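Local coordinates for aerotolerance-related membrane protein (Bacteroides fragilis, PDB 4JDU) that binds calcium through a von Willebrand factor type A domain of a cell-membrane protein linked by name to aerotolerance, at residues 22-27 and 151-156; 111-116 and 140-145. The protein carries 6 engineered substitutions. One frame throughout, in Å; residues are numbered along the deposited sequence.

Contact 1. Residues 22-27 and 151-156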
loop_
_atom_site.group_PDB
_atom_site.type_symbol
_atom_site.label_atom_id
_atom_site.label_comp_id
_atom_site.label_asym_id
_atom_site.label_seq_id
_atom_site.Cartn_x
_atom_site.Cartn_y
_atom_site.Cartn_z
ATOM N N LEU A 22 -10.265 1.207 -7.071
ATOM C CA LEU A 22 -11.188 2.243 -7.530
ATOM C C LEU A 22 -12.582 2.123 -6.896
ATOM O O LEU A 22 -13.422 3.001 -7.079
ATOM C CB LEU A 22 -11.270 2.276 -9.057
ATOM C CG LEU A 22 -9.958 2.683 -9.736
ATOM C CD1 LEU A 22 -10.018 2.402 -11.220
ATOM C CD2 LEU A 22 -9.640 4.141 -9.493
ATOM N N ALA A 23 -12.818 1.062 -6.132
ATOM C CA ALA A 23 -14.069 0.948 -5.377
ATOM C C ALA A 23 -14.260 2.156 -4.460
ATOM O O ALA A 23 -13.287 2.704 -3.925
ATOM C CB ALA A 23 -14.110 -0.347 -4.569
ATOM N N GLN A 24 -15.512 2.568 -4.290
ATOM C CA GLN A 24 -15.841 3.790 -3.562
ATOM C C GLN A 24 -16.569 3.520 -2.253
ATOM O O GLN A 24 -17.370 4.341 -1.786
ATOM C CB GLN A 24 -16.636 4.733 -4.473
ATOM C CG GLN A 24 -15.867 5.104 -5.737
ATOM C CD GLN A 24 -16.666 5.967 -6.687
ATOM O OE1 GLN A 24 -17.872 6.103 -6.552
ATOM N NE2 GLN A 24 -15.985 6.555 -7.664
ATOM N N ASP A 25 -16.299 2.364 -1.654
ATOM C CA ASP A 25 -16.864 2.067 -0.351
ATOM C C ASP A 25 -16.294 2.962 0.746
ATOM O O ASP A 25 -16.944 3.204 1.758
ATOM C CB ASP A 25 -16.769 0.573 -0.005
ATOM C CG ASP A 25 -15.351 0.006 -0.106
ATOM O OD1 ASP A 25 -14.428 0.643 -0.666
ATOM O OD2 ASP A 25 -15.165 -1.141 0.364
ATOM N N VAL A 26 -15.090 3.472 0.526
ATOM C CA VAL A 26 -14.552 4.546 1.358
ATOM C C VAL A 26 -14.311 5.765 0.466
ATOM O O VAL A 26 -13.945 5.630 -0.705
ATOM C CB VAL A 26 -13.267 4.140 2.118
ATOM C CG1 VAL A 26 -13.524 2.916 3.003
ATOM C CG2 VAL A 26 -12.149 3.863 1.166
ATOM N N GLN A 27 -14.542 6.943 1.030
ATOM C CA GLN A 27 -14.622 8.194 0.274
ATOM C C GLN A 27 -13.246 8.815 0.071
ATOM O O GLN A 27 -12.435 8.832 0.995
ATOM C CB GLN A 27 -15.535 9.155 1.036
ATOM C CG GLN A 27 -15.292 10.653 0.854
ATOM C CD GLN A 27 -15.938 11.468 1.975
ATOM O OE1 GLN A 27 -16.031 11.004 3.114
ATOM N NE2 GLN A 27 -16.389 12.677 1.658
ATOM N N PRO A 151 -18.866 -2.487 -5.646
ATOM C CA PRO A 151 -18.459 -2.685 -7.039
ATOM C C PRO A 151 -17.373 -1.695 -7.448
ATOM O O PRO A 151 -17.054 -0.776 -6.685
ATOM C CB PRO A 151 -19.748 -2.394 -7.811
ATOM C CG PRO A 151 -20.436 -1.365 -6.984
ATOM C CD PRO A 151 -20.122 -1.718 -5.542
ATOM N N ILE A 152 -16.801 -1.890 -8.631
ATOM C CA ILE A 152 -15.729 -1.027 -9.123
ATOM C C ILE A 152 -16.262 -0.152 -10.270
ATOM O O ILE A 152 -16.530 -0.657 -11.362
ATOM C CB ILE A 152 -14.544 -1.875 -9.599
ATOM C CG1 ILE A 152 -14.119 -2.862 -8.503
ATOM C CG2 ILE A 152 -13.382 -0.976 -10.022
ATOM C CD1 ILE A 152 -13.188 -3.941 -9.006
ATOM N N PRO A 153 -16.400 1.160 -10.032
ATOM C CA PRO A 153 -16.942 2.031 -11.086
ATOM C C PRO A 153 -15.949 2.248 -12.215
ATOM O O PRO A 153 -14.728 2.266 -12.018
ATOM C CB PRO A 153 -17.193 3.354 -10.353
ATOM C CG PRO A 153 -16.154 3.356 -9.240
ATOM C CD PRO A 153 -16.092 1.907 -8.796
ATOM N N ILE A 154 -16.500 2.420 -13.409
ATOM C CA ILE A 154 -15.735 2.728 -14.607
ATOM C C ILE A 154 -15.896 4.218 -14.920
ATOM O O ILE A 154 -17.016 4.710 -15.079
ATOM C CB ILE A 154 -16.235 1.858 -15.788
ATOM C CG1 ILE A 154 -16.037 0.372 -15.470
ATOM C CG2 ILE A 154 -15.532 2.226 -17.082
ATOM C CD1 ILE A 154 -16.817 -0.574 -16.394
ATOM N N GLU A 155 -14.785 4.946 -15.005
ATOM C CA GLU A 155 -14.839 6.376 -15.312
ATOM C C GLU A 155 -15.543 6.614 -16.640
ATOM O O GLU A 155 -15.293 5.902 -17.623
ATOM C CB GLU A 155 -13.435 6.983 -15.388
ATOM C CG GLU A 155 -12.686 7.051 -14.074
ATOM C CD GLU A 155 -11.892 5.794 -13.771
ATOM O OE1 GLU A 155 -11.957 4.822 -14.566
ATOM O OE2 GLU A 155 -11.194 5.786 -12.731
ATOM N N GLY A 156 -16.415 7.615 -16.673
ATOM C CA GLY A 156 -17.128 7.965 -17.891
ATOM C C GLY A 156 -18.176 6.944 -18.291
ATOM O O GLY A 156 -18.597 6.907 -19.450
HETATM O O HOH W 1 -17.910 1.557 -5.466
#
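The CG corner of the Pro153 ring points into one face of the Gln24 carboxamide, the ring standing nearly upright on it, with Pro153 CG 3.6 Å from Gln24 NE2. The CG-CD edge of that same ring turns to the backbone of Leu22, with Pro153 CD 3.4 Å from Leu22 O. A proline has no N-H to offer, but its carbons next to the nitrogen are mildly polarised and can lie against a carbonyl oxygen. The Glu155 side chain crosses that of Leu22 at about a right angle, its OE2 3.9 Å from Leu22 CD1 and nearly as close to CD2; the bend at chi2 (88°) brings CD round to that side. Ile152 CG2 packs against Leu22 CB at 4.0 Å, while small Ala23 lets its CB approach Pro151 O (3.7 Å). Ile152 also lies beside Ser20, a calcium ligand, and Asp25 pairs with Arg30.

No direct hydrogen bond joins the two loops. One water spans them, accepting from Gln24 N at 2.9 Å and donating to Pro151 O at 2.8 Å. The contact therefore rests on van der Waals touches and one bridging water, near the metal site.

Contact 2. Residues 111-116 and 140-145; sequences AIVVIT and NVLGVG
Val113 to Thr116 pair in parallel with Asn140 to Gly143, the two strands of a beta-alpha-beta unit whose connecting helix is 125-134. Asn140 N makes the first bond, to Ile112 O (2.9 Å, 173° at the hydrogen), and Val114 N then reaches Asn140 O. The next bond, Leu142 N to Val114 O at 2.8 Å, comes in nearly along the C=O axis. Thr116 N bonds to Leu142 O, and Val144 N to Thr116 O from above the carbonyl plane.

Both strands belong to the central sheet of the vWA-type fold, which helices cover on its two faces, so branched apolar residues suit them. On the face of Val113, Ile115 and Leu142, Leu142 CD1 lies 3.8 Å from Val113 CG1 and 4.2 Å from Ile115 CD1; Ile115 and Leu142 point the same way, side by side. On the other, Thr116 CG2 touches Val141 CG1 at 4.1 Å. With OG1 anti to the backbone N (chi1 -177°), Thr116 bonds to Asp16 and Gly118 beside the calcium site. Asn140 is buried but its amide is served: OD1 accepts from Ile188 N, and ND2 bonds to Gln138 OE1 and weakly to Ile112 O.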
loop_
_atom_site.group_PDB
_atom_site.type_symbol
_atom_site.label_atom_id
_atom_site.label_comp_id
_atom_site.label_asym_id
_atom_site.label_seq_id
_atom_site.Cartn_x
_atom_site.Cartn_y
_atom_site.Cartn_z
ATOM N N ALA A 111 11.492 0.348 7.171
ATOM C CA ALA A 111 10.094 -0.063 7.289
ATOM C C ALA A 111 9.407 -0.029 5.941
ATOM O O ALA A 111 9.630 0.881 5.141
ATOM C CB ALA A 111 9.354 0.839 8.271
ATOM N N ILE A 112 8.570 -1.031 5.698
ATOM C CA ILE A 112 7.732 -1.085 4.508
ATOM C C ILE A 112 6.306 -0.832 4.944
ATOM O O ILE A 112 5.866 -1.364 5.964
ATOM C CB ILE A 112 7.833 -2.457 3.820
ATOM C CG1 ILE A 112 9.273 -2.705 3.351
ATOM C CG2 ILE A 112 6.832 -2.570 2.664
ATOM C CD1 ILE A 112 9.522 -4.111 2.845
ATOM N N VAL A 113 5.601 0.015 4.201
ATOM C CA VAL A 113 4.186 0.266 4.477
ATOM C C VAL A 113 3.377 -0.100 3.244
ATOM O O VAL A 113 3.419 0.606 2.233
ATOM C CB VAL A 113 3.932 1.738 4.860
ATOM C CG1 VAL A 113 2.447 1.964 5.169
ATOM C CG2 VAL A 113 4.791 2.146 6.055
ATOM N N VAL A 114 2.693 -1.238 3.316
ATOM C CA VAL A 114 1.838 -1.702 2.227
ATOM C C VAL A 114 0.445 -1.110 2.398
ATOM O O VAL A 114 -0.145 -1.235 3.471
ATOM C CB VAL A 114 1.741 -3.241 2.202
ATOM C CG1 VAL A 114 0.943 -3.703 1.001
ATOM C CG2 VAL A 114 3.137 -3.870 2.169
ATOM N N ILE A 115 -0.061 -0.447 1.355
ATOM C CA ILE A 115 -1.395 0.160 1.375
ATOM C C ILE A 115 -2.259 -0.509 0.308
ATOM O O ILE A 115 -1.987 -0.410 -0.887
ATOM C CB ILE A 115 -1.319 1.685 1.173
ATOM C CG1 ILE A 115 -0.281 2.265 2.141
ATOM C CG2 ILE A 115 -2.672 2.326 1.393
ATOM C CD1 ILE A 115 -0.127 3.757 2.072
ATOM N N THR A 116 -3.295 -1.217 0.748
ATOM C CA THR A 116 -3.978 -2.160 -0.124
ATOM C C THR A 116 -5.339 -2.526 0.441
ATOM O O THR A 116 -5.591 -2.319 1.623
ATOM C CB THR A 116 -3.124 -3.459 -0.278
ATOM O OG1 THR A 116 -3.754 -4.367 -1.186
ATOM C CG2 THR A 116 -2.919 -4.161 1.084
ATOM N N ASN A 140 4.447 -3.227 7.595
ATOM C CA ASN A 140 3.174 -2.730 8.105
ATOM C C ASN A 140 2.151 -2.761 6.989
ATOM O O ASN A 140 2.494 -2.652 5.813
ATOM C CB ASN A 140 3.347 -1.289 8.595
ATOM C CG ASN A 140 4.436 -1.162 9.643
ATOM O OD1 ASN A 140 4.269 -1.612 10.782
ATOM N ND2 ASN A 140 5.561 -0.544 9.267
ATOM N N VAL A 141 0.884 -2.888 7.355
ATOM C CA VAL A 141 -0.178 -2.896 6.359
ATOM C C VAL A 141 -1.307 -1.941 6.741
ATOM O O VAL A 141 -1.839 -1.997 7.864
ATOM C CB VAL A 141 -0.747 -4.318 6.147
ATOM C CG1 VAL A 141 -1.820 -4.298 5.071
ATOM C CG2 VAL A 141 0.360 -5.306 5.773
ATOM N N LEU A 142 -1.647 -1.047 5.813
ATOM C CA LEU A 142 -2.806 -0.178 5.966
ATOM C C LEU A 142 -3.877 -0.689 5.013
ATOM O O LEU A 142 -3.701 -0.676 3.787
ATOM C CB LEU A 142 -2.452 1.282 5.675
ATOM C CG LEU A 142 -1.223 1.813 6.412
ATOM C CD1 LEU A 142 -0.994 3.286 6.122
ATOM C CD2 LEU A 142 -1.319 1.553 7.907
ATOM N N GLY A 143 -4.972 -1.184 5.586
ATOM C CA GLY A 143 -6.045 -1.759 4.797
ATOM C C GLY A 143 -7.068 -0.693 4.465
ATOM O O GLY A 143 -7.590 -0.027 5.364
ATOM N N VAL A 144 -7.329 -0.505 3.177
ATOM C CA VAL A 144 -8.333 0.479 2.774
ATOM C C VAL A 144 -9.508 -0.215 2.127
ATOM O O VAL A 144 -9.359 -1.095 1.285
ATOM C CB VAL A 144 -7.789 1.580 1.819
ATOM C CG1 VAL A 144 -6.922 2.581 2.576
ATOM C CG2 VAL A 144 -7.024 0.958 0.690
ATOM N N GLY A 145 -10.696 0.189 2.557
ATOM C CA GLY A 145 -11.927 -0.398 2.063
ATOM C C GLY A 145 -12.726 -0.941 3.226
ATOM O O GLY A 145 -12.309 -0.842 4.388
#

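Contact 2 lies near the middle of the chain, in the central sheet; contact 1 lies in loops beyond that sheet, with centres about 19 Å apart. Along the chain the order is 22-27, 111-116, 140-145, 151-156, which nests contact 2 inside the loop closed by contact 1. They meet at Gly145, whose CA packs against Asp25 OD2 (3.7 Å) and Val26 CG1, while Asp25 OD2 also accepts from Leu146 N. Both approach the calcium ion: the side chain of Thr116 is about 6 Å from it and that of Ile152 about 7 Å. Thr116, ending its strand, and Ile152 lie near the calcium held by Ser18, Ser20 and Thr89, consistent with the metal-ion-dependent adhesion site (MIDAS) of vWA domains.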